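Local coordinates for protein dihydroorotase (Campylobacter jejuni subsp. jejuni, PDB 3PNU) that probably catalyses the reversible, zinc-dependent cyclization of N-carbamoyl-L-aspartate to dihydroorotate in pyrimidine biosynthesis, working as a homodimer, at residues E174-A177 with K178-R182; K200-E203 with N204-A207; L214-T217 with L218-I222; G278-S281 with A282-I285; E291-K294 with Q295-E299. All blocks are in the same frame, centred on the assembly; numbering follows the deposited sequence.

Contact 1: E174-A177 with K178-R182; sequences EKLA and KHFPR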
# COMPACT_ATOMS: atom_id res chain seq x y z
N GLU A 174 25.24 -8.94 1.95
CA GLU A 174 26.52 -8.67 2.56
C GLU A 174 27.28 -9.98 2.81
O GLU A 174 28.47 -10.07 2.51
CB GLU A 174 26.33 -7.86 3.84
CG GLU A 174 27.61 -7.26 4.37
CD GLU A 174 27.40 -6.15 5.40
OE1 GLU A 174 26.28 -6.05 5.95
OE2 GLU A 174 28.37 -5.39 5.65
N LYS A 175 26.61 -11.01 3.32
CA LYS A 175 27.31 -12.25 3.60
C LYS A 175 27.70 -12.96 2.30
O LYS A 175 28.78 -13.54 2.20
CB LYS A 175 26.54 -13.17 4.55
CG LYS A 175 25.46 -14.02 3.95
CD LYS A 175 24.98 -15.06 4.98
CE LYS A 175 23.95 -15.98 4.37
NZ LYS A 175 23.42 -16.99 5.32
N LEU A 176 26.83 -12.91 1.30
CA LEU A 176 27.16 -13.50 0.03
C LEU A 176 28.37 -12.81 -0.57
O LEU A 176 29.21 -13.44 -1.20
CB LEU A 176 26.00 -13.42 -0.94
CG LEU A 176 24.79 -14.25 -0.56
CD1 LEU A 176 23.70 -14.10 -1.60
CD2 LEU A 176 25.17 -15.72 -0.42
N ALA A 177 28.47 -11.49 -0.38
CA ALA A 177 29.61 -10.74 -0.95
C ALA A 177 30.91 -11.11 -0.27
O ALA A 177 31.95 -11.24 -0.93
CB ALA A 177 29.38 -9.28 -0.83
N LYS A 178 30.87 -11.24 1.05
CA LYS A 178 32.07 -11.57 1.83
C LYS A 178 32.52 -13.01 1.58
O LYS A 178 33.71 -13.27 1.46
CB LYS A 178 31.82 -11.32 3.32
CG LYS A 178 31.57 -9.86 3.62
CD LYS A 178 31.57 -9.54 5.12
CE LYS A 178 30.41 -10.13 5.87
NZ LYS A 178 30.49 -9.72 7.31
N HIS A 179 31.57 -13.93 1.50
CA HIS A 179 31.86 -15.33 1.28
C HIS A 179 32.19 -15.65 -0.17
O HIS A 179 32.84 -16.64 -0.42
CB HIS A 179 30.70 -16.21 1.72
CG HIS A 179 30.63 -16.46 3.20
ND1 HIS A 179 29.92 -15.67 4.07
CD2 HIS A 179 31.18 -17.44 3.96
CE1 HIS A 179 30.03 -16.14 5.30
NE2 HIS A 179 30.79 -17.21 5.26
N PHE A 180 31.75 -14.83 -1.11
CA PHE A 180 32.01 -15.10 -2.53
C PHE A 180 32.51 -13.82 -3.18
O PHE A 180 31.84 -13.26 -4.03
CB PHE A 180 30.75 -15.62 -3.19
CG PHE A 180 30.21 -16.89 -2.55
CD1 PHE A 180 30.75 -18.13 -2.86
CD2 PHE A 180 29.18 -16.83 -1.64
CE1 PHE A 180 30.27 -19.28 -2.27
CE2 PHE A 180 28.69 -17.97 -1.06
CZ PHE A 180 29.23 -19.20 -1.37
N PRO A 181 33.71 -13.38 -2.80
CA PRO A 181 34.23 -12.09 -3.23
C PRO A 181 34.58 -11.92 -4.69
O PRO A 181 34.78 -10.79 -5.12
CB PRO A 181 35.48 -11.90 -2.35
CG PRO A 181 35.90 -13.30 -1.97
CD PRO A 181 34.69 -14.17 -2.02
N ARG A 182 34.64 -13.01 -5.45
CA ARG A 182 34.94 -12.90 -6.88
C ARG A 182 33.67 -13.09 -7.69
O ARG A 182 33.71 -13.11 -8.92
CB ARG A 182 35.99 -13.93 -7.30
CG ARG A 182 37.31 -13.79 -6.53
CD ARG A 182 38.31 -14.89 -6.89
NE ARG A 182 37.72 -16.23 -6.83
CZ ARG A 182 37.56 -16.96 -5.73
NH1 ARG A 182 37.91 -16.49 -4.53
NH2 ARG A 182 37.01 -18.17 -5.83

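Contact 2: K200-E203 with N204-A207; sequences KDYE and NLYA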
# COMPACT_ATOMS: atom_id res chain seq x y z
N LYS A 200 28.23 0.66 -2.27
CA LYS A 200 29.57 1.24 -2.17
C LYS A 200 30.50 0.44 -1.27
O LYS A 200 31.69 0.62 -1.33
CB LYS A 200 29.49 2.62 -1.51
CG LYS A 200 28.46 3.62 -2.04
CD LYS A 200 28.85 4.34 -3.31
CE LYS A 200 27.83 5.47 -3.58
NZ LYS A 200 28.20 6.38 -4.68
N ASP A 201 29.96 -0.43 -0.41
CA ASP A 201 30.81 -1.17 0.54
C ASP A 201 31.51 -2.41 -0.00
O ASP A 201 32.42 -2.90 0.63
CB ASP A 201 29.99 -1.60 1.77
CG ASP A 201 29.46 -0.42 2.60
OD1 ASP A 201 29.92 0.74 2.40
OD2 ASP A 201 28.59 -0.67 3.47
N TYR A 202 31.08 -2.95 -1.14
CA TYR A 202 31.72 -4.17 -1.65
C TYR A 202 31.94 -4.07 -3.14
O TYR A 202 31.02 -3.73 -3.89
CB TYR A 202 30.91 -5.43 -1.28
CG TYR A 202 30.81 -5.67 0.22
CD1 TYR A 202 31.71 -6.51 0.89
CD2 TYR A 202 29.81 -5.04 0.97
CE1 TYR A 202 31.61 -6.72 2.29
CE2 TYR A 202 29.70 -5.24 2.35
CZ TYR A 202 30.61 -6.08 3.01
OH TYR A 202 30.49 -6.25 4.37
N GLU A 203 33.15 -4.37 -3.58
CA GLU A 203 33.49 -4.25 -5.01
C GLU A 203 32.69 -5.17 -5.91
O GLU A 203 32.48 -4.85 -7.05
CB GLU A 203 34.98 -4.52 -5.22
CG GLU A 203 35.87 -3.46 -4.59
CD GLU A 203 37.33 -3.85 -4.58
OE1 GLU A 203 38.05 -3.37 -3.68
OE2 GLU A 203 37.76 -4.65 -5.45
N ASN A 204 32.26 -6.32 -5.40
CA ASN A 204 31.49 -7.24 -6.21
C ASN A 204 29.96 -7.01 -6.20
O ASN A 204 29.20 -7.82 -6.76
CB ASN A 204 31.84 -8.68 -5.85
CG ASN A 204 31.67 -8.99 -4.38
OD1 ASN A 204 31.87 -8.13 -3.51
ND2 ASN A 204 31.32 -10.24 -4.10
N LEU A 205 29.51 -5.91 -5.57
CA LEU A 205 28.09 -5.58 -5.58
C LEU A 205 27.80 -4.57 -6.68
O LEU A 205 28.53 -3.59 -6.85
CB LEU A 205 27.62 -5.03 -4.24
CG LEU A 205 27.41 -6.04 -3.12
CD1 LEU A 205 26.96 -5.27 -1.87
CD2 LEU A 205 26.39 -7.09 -3.52
N TYR A 206 26.72 -4.83 -7.42
CA TYR A 206 26.26 -3.98 -8.49
C TYR A 206 24.76 -3.84 -8.30
O TYR A 206 24.19 -4.45 -7.41
CB TYR A 206 26.57 -4.62 -9.85
CG TYR A 206 28.06 -4.83 -10.10
CD1 TYR A 206 28.83 -3.83 -10.68
CD2 TYR A 206 28.69 -6.01 -9.76
CE1 TYR A 206 30.17 -4.00 -10.89
CE2 TYR A 206 30.04 -6.20 -9.99
CZ TYR A 206 30.77 -5.19 -10.55
OH TYR A 206 32.12 -5.35 -10.78
N ALA A 207 24.11 -3.03 -9.14
CA ALA A 207 22.67 -2.86 -9.02
C ALA A 207 21.99 -2.39 -10.29
O ALA A 207 22.61 -1.79 -11.17
CB ALA A 207 22.37 -1.88 -7.87

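Contact 3: L214-T217 with L218-I222; sequences LIIT and LDDVI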
# COMPACT_ATOMS: atom_id res chain seq x y z
N LEU A 214 12.46 5.75 -9.80
CA LEU A 214 13.13 7.04 -9.83
C LEU A 214 12.10 8.15 -9.68
O LEU A 214 12.44 9.29 -9.40
CB LEU A 214 13.85 7.27 -11.16
CG LEU A 214 15.13 6.48 -11.39
CD1 LEU A 214 15.55 6.61 -12.86
CD2 LEU A 214 16.22 6.92 -10.40
N ILE A 215 10.83 7.78 -9.87
CA ILE A 215 9.74 8.73 -9.90
C ILE A 215 8.75 8.68 -8.72
O ILE A 215 8.46 9.71 -8.12
CB ILE A 215 8.95 8.53 -11.22
CG1 ILE A 215 9.89 8.77 -12.42
CG2 ILE A 215 7.76 9.47 -11.29
CD1 ILE A 215 9.27 8.46 -13.81
N ILE A 216 8.25 7.48 -8.39
CA ILE A 216 7.21 7.35 -7.36
C ILE A 216 7.69 6.98 -5.94
O ILE A 216 8.82 6.51 -5.76
CB ILE A 216 6.15 6.30 -7.78
CG1 ILE A 216 6.69 4.88 -7.64
CG2 ILE A 216 5.67 6.57 -9.21
CD1 ILE A 216 5.69 3.81 -7.95
N THR A 217 6.83 7.24 -4.96
CA THR A 217 7.04 6.83 -3.56
C THR A 217 5.76 6.12 -3.13
O THR A 217 4.78 6.08 -3.88
CB THR A 217 7.27 7.99 -2.59
OG1 THR A 217 6.04 8.69 -2.35
CG2 THR A 217 8.35 8.94 -3.08
N LEU A 218 5.75 5.56 -1.92
CA LEU A 218 4.56 4.88 -1.41
C LEU A 218 3.31 5.80 -1.48
O LEU A 218 2.21 5.32 -1.70
CB LEU A 218 4.78 4.41 0.03
CG LEU A 218 3.68 3.50 0.61
CD1 LEU A 218 3.60 2.20 -0.21
CD2 LEU A 218 3.93 3.19 2.08
N ASP A 219 3.49 7.09 -1.27
CA ASP A 219 2.37 8.05 -1.32
C ASP A 219 1.58 7.99 -2.65
O ASP A 219 0.36 8.15 -2.64
CB ASP A 219 2.85 9.48 -1.07
CG ASP A 219 3.13 9.76 0.40
OD1 ASP A 219 2.70 8.98 1.27
OD2 ASP A 219 3.76 10.79 0.69
N ASP A 220 2.26 7.74 -3.76
CA ASP A 220 1.62 7.65 -5.07
C ASP A 220 0.80 6.40 -5.16
O ASP A 220 -0.20 6.37 -5.87
CB ASP A 220 2.67 7.66 -6.19
CG ASP A 220 3.47 8.93 -6.21
OD1 ASP A 220 2.86 10.00 -6.29
OD2 ASP A 220 4.72 8.87 -6.14
N VAL A 221 1.23 5.36 -4.45
CA VAL A 221 0.53 4.10 -4.48
C VAL A 221 -0.66 4.05 -3.52
O VAL A 221 -1.70 3.50 -3.87
CB VAL A 221 1.48 2.91 -4.14
CG1 VAL A 221 0.75 1.58 -4.28
CG2 VAL A 221 2.70 2.92 -5.04
N ILE A 222 -0.52 4.59 -2.31
CA ILE A 222 -1.62 4.53 -1.34
C ILE A 222 -1.84 5.79 -0.51
O ILE A 222 -2.61 5.75 0.42
CB ILE A 222 -1.49 3.34 -0.34
CG1 ILE A 222 -0.18 3.43 0.45
CG2 ILE A 222 -1.61 2.00 -1.05
CD1 ILE A 222 -0.02 2.34 1.45
O HOH W 1 5.43 10.62 -8.54

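Contact 4: G278-S281 with A282-I285; sequences GVFS and APVI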
# COMPACT_ATOMS: atom_id res chain seq x y z
N GLY A 278 3.42 -5.22 -10.59
CA GLY A 278 4.14 -5.00 -11.82
C GLY A 278 3.72 -3.75 -12.56
O GLY A 278 2.54 -3.41 -12.60
N VAL A 279 4.71 -3.07 -13.13
CA VAL A 279 4.50 -1.90 -13.95
C VAL A 279 5.02 -2.30 -15.32
O VAL A 279 6.09 -2.88 -15.44
CB VAL A 279 5.29 -0.70 -13.46
CG1 VAL A 279 5.12 0.45 -14.42
CG2 VAL A 279 4.84 -0.31 -12.06
N PHE A 280 4.24 -2.03 -16.36
CA PHE A 280 4.64 -2.35 -17.74
C PHE A 280 5.05 -1.05 -18.35
O PHE A 280 4.23 -0.34 -18.93
CB PHE A 280 3.50 -3.00 -18.53
CG PHE A 280 3.79 -3.18 -19.99
CD1 PHE A 280 4.70 -4.13 -20.42
CD2 PHE A 280 3.15 -2.39 -20.94
CE1 PHE A 280 4.96 -4.30 -21.77
CE2 PHE A 280 3.40 -2.55 -22.29
CZ PHE A 280 4.31 -3.51 -22.71
N SER A 281 6.33 -0.73 -18.21
CA SER A 281 6.90 0.54 -18.67
C SER A 281 7.67 0.50 -20.02
O SER A 281 8.12 1.54 -20.49
CB SER A 281 7.86 1.04 -17.58
OG SER A 281 8.84 0.05 -17.29
N ALA A 282 7.82 -0.68 -20.61
CA ALA A 282 8.60 -0.83 -21.86
C ALA A 282 8.35 0.25 -22.90
O ALA A 282 9.28 0.92 -23.33
CB ALA A 282 8.38 -2.21 -22.47
N PRO A 283 7.09 0.43 -23.31
CA PRO A 283 6.81 1.43 -24.34
C PRO A 283 7.17 2.87 -24.04
O PRO A 283 7.27 3.65 -24.96
CB PRO A 283 5.29 1.35 -24.53
CG PRO A 283 4.80 0.30 -23.57
CD PRO A 283 5.96 -0.49 -23.10
N VAL A 284 7.38 3.23 -22.80
CA VAL A 284 7.59 4.64 -22.48
C VAL A 284 8.93 4.99 -21.84
O VAL A 284 9.17 6.16 -21.52
CB VAL A 284 6.43 5.13 -21.57
CG1 VAL A 284 5.08 5.05 -22.31
CG2 VAL A 284 6.35 4.28 -20.27
N ILE A 285 9.81 4.00 -21.69
CA ILE A 285 11.10 4.19 -20.98
C ILE A 285 12.00 5.29 -21.51
O ILE A 285 12.36 6.22 -20.78
CB ILE A 285 11.96 2.91 -21.02
CG1 ILE A 285 11.29 1.78 -20.24
CG2 ILE A 285 13.34 3.20 -20.44
CD1 ILE A 285 11.81 0.41 -20.56

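Contact 5: E291-K294 with Q295-E299; sequences ELFK and QNSSE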
# COMPACT_ATOMS: atom_id res chain seq x y z
N GLU A 291 13.33 12.89 -20.65
CA GLU A 291 12.84 14.09 -19.93
C GLU A 291 13.52 14.23 -18.55
O GLU A 291 14.03 15.31 -18.20
CB GLU A 291 11.30 14.08 -19.85
CG GLU A 291 10.60 15.19 -19.01
CD GLU A 291 10.97 16.65 -19.39
OE1 GLU A 291 10.53 17.58 -18.68
OE2 GLU A 291 11.69 16.87 -20.39
N LEU A 292 13.53 13.13 -17.79
CA LEU A 292 14.14 13.10 -16.46
C LEU A 292 15.58 13.55 -16.43
O LEU A 292 15.96 14.40 -15.62
CB LEU A 292 14.07 11.68 -15.88
CG LEU A 292 12.79 11.31 -15.15
CD1 LEU A 292 12.66 9.80 -14.99
CD2 LEU A 292 12.79 12.05 -13.81
N PHE A 293 16.39 12.97 -17.32
CA PHE A 293 17.81 13.34 -17.36
C PHE A 293 18.06 14.79 -17.81
O PHE A 293 19.02 15.40 -17.33
CB PHE A 293 18.65 12.31 -18.12
CG PHE A 293 18.99 11.10 -17.28
CD1 PHE A 293 18.01 10.16 -16.97
CD2 PHE A 293 20.28 10.92 -16.78
CE1 PHE A 293 18.31 9.06 -16.18
CE2 PHE A 293 20.59 9.83 -16.00
CZ PHE A 293 19.60 8.89 -15.70
N LYS A 294 17.23 15.36 -18.68
CA LYS A 294 17.41 16.80 -19.02
C LYS A 294 17.20 17.68 -17.79
O LYS A 294 18.02 18.55 -17.48
CB LYS A 294 16.45 17.29 -20.10
CG LYS A 294 16.84 16.95 -21.51
CD LYS A 294 15.95 17.73 -22.50
CE LYS A 294 16.15 19.26 -22.44
NZ LYS A 294 15.28 19.98 -23.43
N GLN A 295 16.10 17.45 -17.08
CA GLN A 295 15.77 18.25 -15.90
C GLN A 295 16.77 18.10 -14.77
O GLN A 295 17.04 19.06 -14.05
CB GLN A 295 14.37 17.89 -15.37
CG GLN A 295 13.19 18.11 -16.34
CD GLN A 295 12.94 19.58 -16.68
OE1 GLN A 295 13.56 20.48 -16.11
NE2 GLN A 295 12.01 19.81 -17.62
N ASN A 296 17.33 16.90 -14.61
CA ASN A 296 18.20 16.61 -13.47
C ASN A 296 19.62 16.14 -13.75
O ASN A 296 20.43 16.05 -12.82
CB ASN A 296 17.52 15.53 -12.61
CG ASN A 296 16.11 15.93 -12.18
OD1 ASN A 296 15.12 15.39 -12.68
ND2 ASN A 296 16.01 16.90 -11.29
N SER A 297 19.95 15.86 -15.00
CA SER A 297 21.27 15.29 -15.29
C SER A 297 21.81 15.72 -16.65
O SER A 297 21.46 16.79 -17.15
CB SER A 297 21.16 13.75 -15.20
OG SER A 297 22.42 13.12 -15.08
N SER A 298 22.67 14.88 -17.25
CA SER A 298 23.25 15.16 -18.55
C SER A 298 23.00 14.02 -19.51
O SER A 298 22.69 12.90 -19.09
CB SER A 298 24.76 15.34 -18.40
OG SER A 298 25.36 14.11 -18.04
N GLU A 299 23.15 14.30 -20.79
CA GLU A 299 22.99 13.28 -21.82
C GLU A 299 24.05 12.19 -21.63
O GLU A 299 23.79 11.01 -21.89
CB GLU A 299 23.12 13.90 -23.22
CG GLU A 299 22.85 12.95 -24.40
CD GLU A 299 22.87 13.66 -25.76
OE1 GLU A 299 22.47 13.04 -26.77
OE2 GLU A 299 23.27 14.85 -25.80

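Contact 1: E174-A177 with K178-R182
With CG opposite its carbonyl carbon (chi1 -80°), His-179 folds its imidazole back along the helix until ND1 lies 3.1 Å from Lys-175 O. Lys-175 O is held twice by this one residue: His-179 N donates from 2.9 Å, and ND1 comes from the opposite face of the carbonyl plane, while the oxygen sits in the plane of the imidazole. The side-chain bond is bent (146° at the hydrogen) and arrives above the carbonyl plane, which probably helps set the rotation of the ring. One residue earlier, Lys-178 N donates to Glu-174 O, and the Lys-178 chain starts back over that oxygen, CG to Glu-174 O 3.3 Å, before bending at chi3. Its NZ does not meet the Glu-174 carboxylate, which instead bonds Tyr-202 OH. Phe-180 N donates to Leu-176 O, and the Phe-180 ring turns an edge to the same oxygen, with CD2 3.4 Å away; its CE2 lies 4.2 Å from Leu-176 CD2, and the ring packs on Leu-142 and Glu-143 of helix 135-147. Phe-180 is where the chain leaves helical angles, and Pro-181, lacking an amide hydrogen, approaches Ala-177 O through its CA at 3.3 Å. This is the C-terminal end of helix 170-179, the helix of a beta-alpha-beta unit between strands 152-154 and 185-187 in the TIM barrel.

Contact 2: K200-E203 with N204-A207
The Tyr-202 ring is approached obliquely by Leu-205, whose CD1 lies 4.0 Å from Tyr-202 CD2. The two side chains run side by side and point the same way, and Leu-205 CD1 also packs against Tyr-202 CB at 4.0 Å. Beyond the turn, the phenol of Tyr-206 passes Glu-203 O, again obliquely, its OH 3.8 Å from that oxygen. The third flat group, the Asn-204 amide, brings OD1 to 3.6 Å from Tyr-202 CB; with chi1 at 55°, its CG stands between the backbone N and the carbonyl carbon, folded back over the turn. The backbone between them is a type I beta turn from Tyr-202 to Leu-205, closed by Leu-205 N donating to Tyr-202 O at 3.1 Å. That bond is fairly straight at the hydrogen (163°), but the donor stands well above the carbonyl plane. The turn leads from helix 193-201 into strand 205-209, which pairs in parallel with strands 185-187 and 256-258. Outside the turn, Asn-204 ND2 donates to Leu-183 O and more weakly to Ala-177 O, and the Tyr-202 hydroxyl is engaged on helix 170-179. Within the turn, then, side chains meet by apolar and van der Waals contact and the backbone supplies the polar closure, whereas the amide of Asn-204 and the phenol hydroxyl of Tyr-202 spend their hydrogen bonds on neighbouring parts of the barrel.

Contact 3: L214-T217 with L218-I222
Asp-220 OD2 is gripped twice: Thr-217 N donates to it from 2.9 Å, and a water gives it a second hydrogen bond from 3.1 Å. The Thr-217 bond is nearly straight (161°) and meets the carboxylate on its anti side; the water also donates to Ile-215 O, tying the preceding loop to the same oxygen. Thr-217 and Asp-220 form a capping box, with Thr-217 as N-cap. The threonine's own capping bond is weak and comes from Asp-219 N, 3.2 Å from Thr-217 OG1, which is set between its backbone N and carbonyl carbon (chi1 73°). Thr-217 O receives Asp-220 N at 3.0 Å from above its carbonyl plane. The N-terminal end of the helix would probably help stabilise a negative carboxylate here. The Asp-220 side chain also passes Ile-216, OD2 lying 3.4 Å from Ile-216 CB, while Ile-216 CD1 reaches Val-221 CG2 at 4.3 Å. The box begins helix 218-223 after the loop that leaves strand 205-209. Asp-219 OD2 bonds Tyr-239 OH at the start of helix 239-250 and Asp-219 OD1 bonds Val-162 N of the second subunit, whereas Ile-215 packs against Val-288 and Leu-292 of helix 285-296.

Contact 4: G278-S281 with A282-I285
From CB, the Phe-280 side chain sets out with CG trans to the backbone N (chi1 172°), which swings the ring over the residues that follow. Along one branch, CD2 comes 4.0 Å from Pro-283 CD. Next to it, CE2 presses closer, 3.4 Å from Pro-283 CD. At the tip, CZ lies 3.5 Å from Pro-283 CD. On the other branch, CE1 meets Ala-282 CB at 4.1 Å. The Phe-280 and Pro-283 side chains cross at about a right angle. The backbone makes a tight bend in which Val-284 N donates to Ser-281 O at 3.0 Å, fairly straight (157°) but from above the carbonyl plane. Ser-281 O also has apolar atoms around it, Val-284 CG2 at 3.3 Å and Ile-285 CG1 at 3.2 Å, so the buried carbonyl is wrapped by side chains as well as bonded. Ala-282 N is satisfied by Ser-262 OG, and Phe-280 packs further on Ile-46 and Leu-49 of helix 40-51. This buried bend precedes helix 285-296 in the TIM barrel of the metallo-dependent hydrolase superfamily, with the Ser-281 side chain about 7 Å from that of the zinc ligand Asp-261.

Contact 5: E291-K294 with Q295-E299
Glu-291 OE1 accepts from Gln-295 NE2 across one turn of helix 285-296, a side-chain pair at i and i+4 near the helix's C-terminal end. The bond is 2.9 Å long and almost straight (173°). It lies in the amide plane of Gln-295 but comes from above the carboxylate of Glu-291, the two planes standing 80° apart. Chi1 of Gln-295, with CG opposite the carbonyl carbon, sets that CG 3.5 Å from Glu-291 O; a bend at chi2 then turns the amide toward Glu-291 OE1, and the Glu-291 chain bends at chi2 as well. The backbone beneath repeats the spacing, as Gln-295 N donates to Glu-291 O and Asn-296 N to Leu-292 O. On another side of the helix, Phe-293 meets Ser-297, the first residue to leave helical angles, and its ring is approached obliquely by Ser-297 CB. Further out, Phe-250 takes that ring edge-to-face, and its carbonyl O bonds Ser-297 OG, so one residue holds both partners. Lys-294 NZ bonds Asn-23 OD1, while its chain, like Glu-291, packs on Phe-355 of strand 352-357. Ser-298 then caps the next helix, 299-314, through a bond to Asn-301 N. At the Phe-293 ring the nearest approach is Ser-297 CB to Phe-293 CD2, 3.4 Å.

In the fold
Contact 4 is wholly buried, contact 5 lies at the surface, and contacts 1, 2 and 3 are partly buried. Contacts 1 and 2 belong to consecutive beta-alpha-beta units and touch directly, Lys-178 CG lying 3.4 Å from Tyr-202 CE1. Contacts 3 and 5 meet through Ile-215 CD1 and Leu-292 CD1, 3.8 Å apart. Contacts 4 and 5 share helix 285-296, one at its start and the other at its end. Chemistry follows position: contacts 1, 3 and 5, at helix ends, add side-chain bonds to backbone ones, whereas contacts 2 and 4 are closed by a backbone bond and otherwise meet by side-chain packing. Contact 3 alone touches the second subunit.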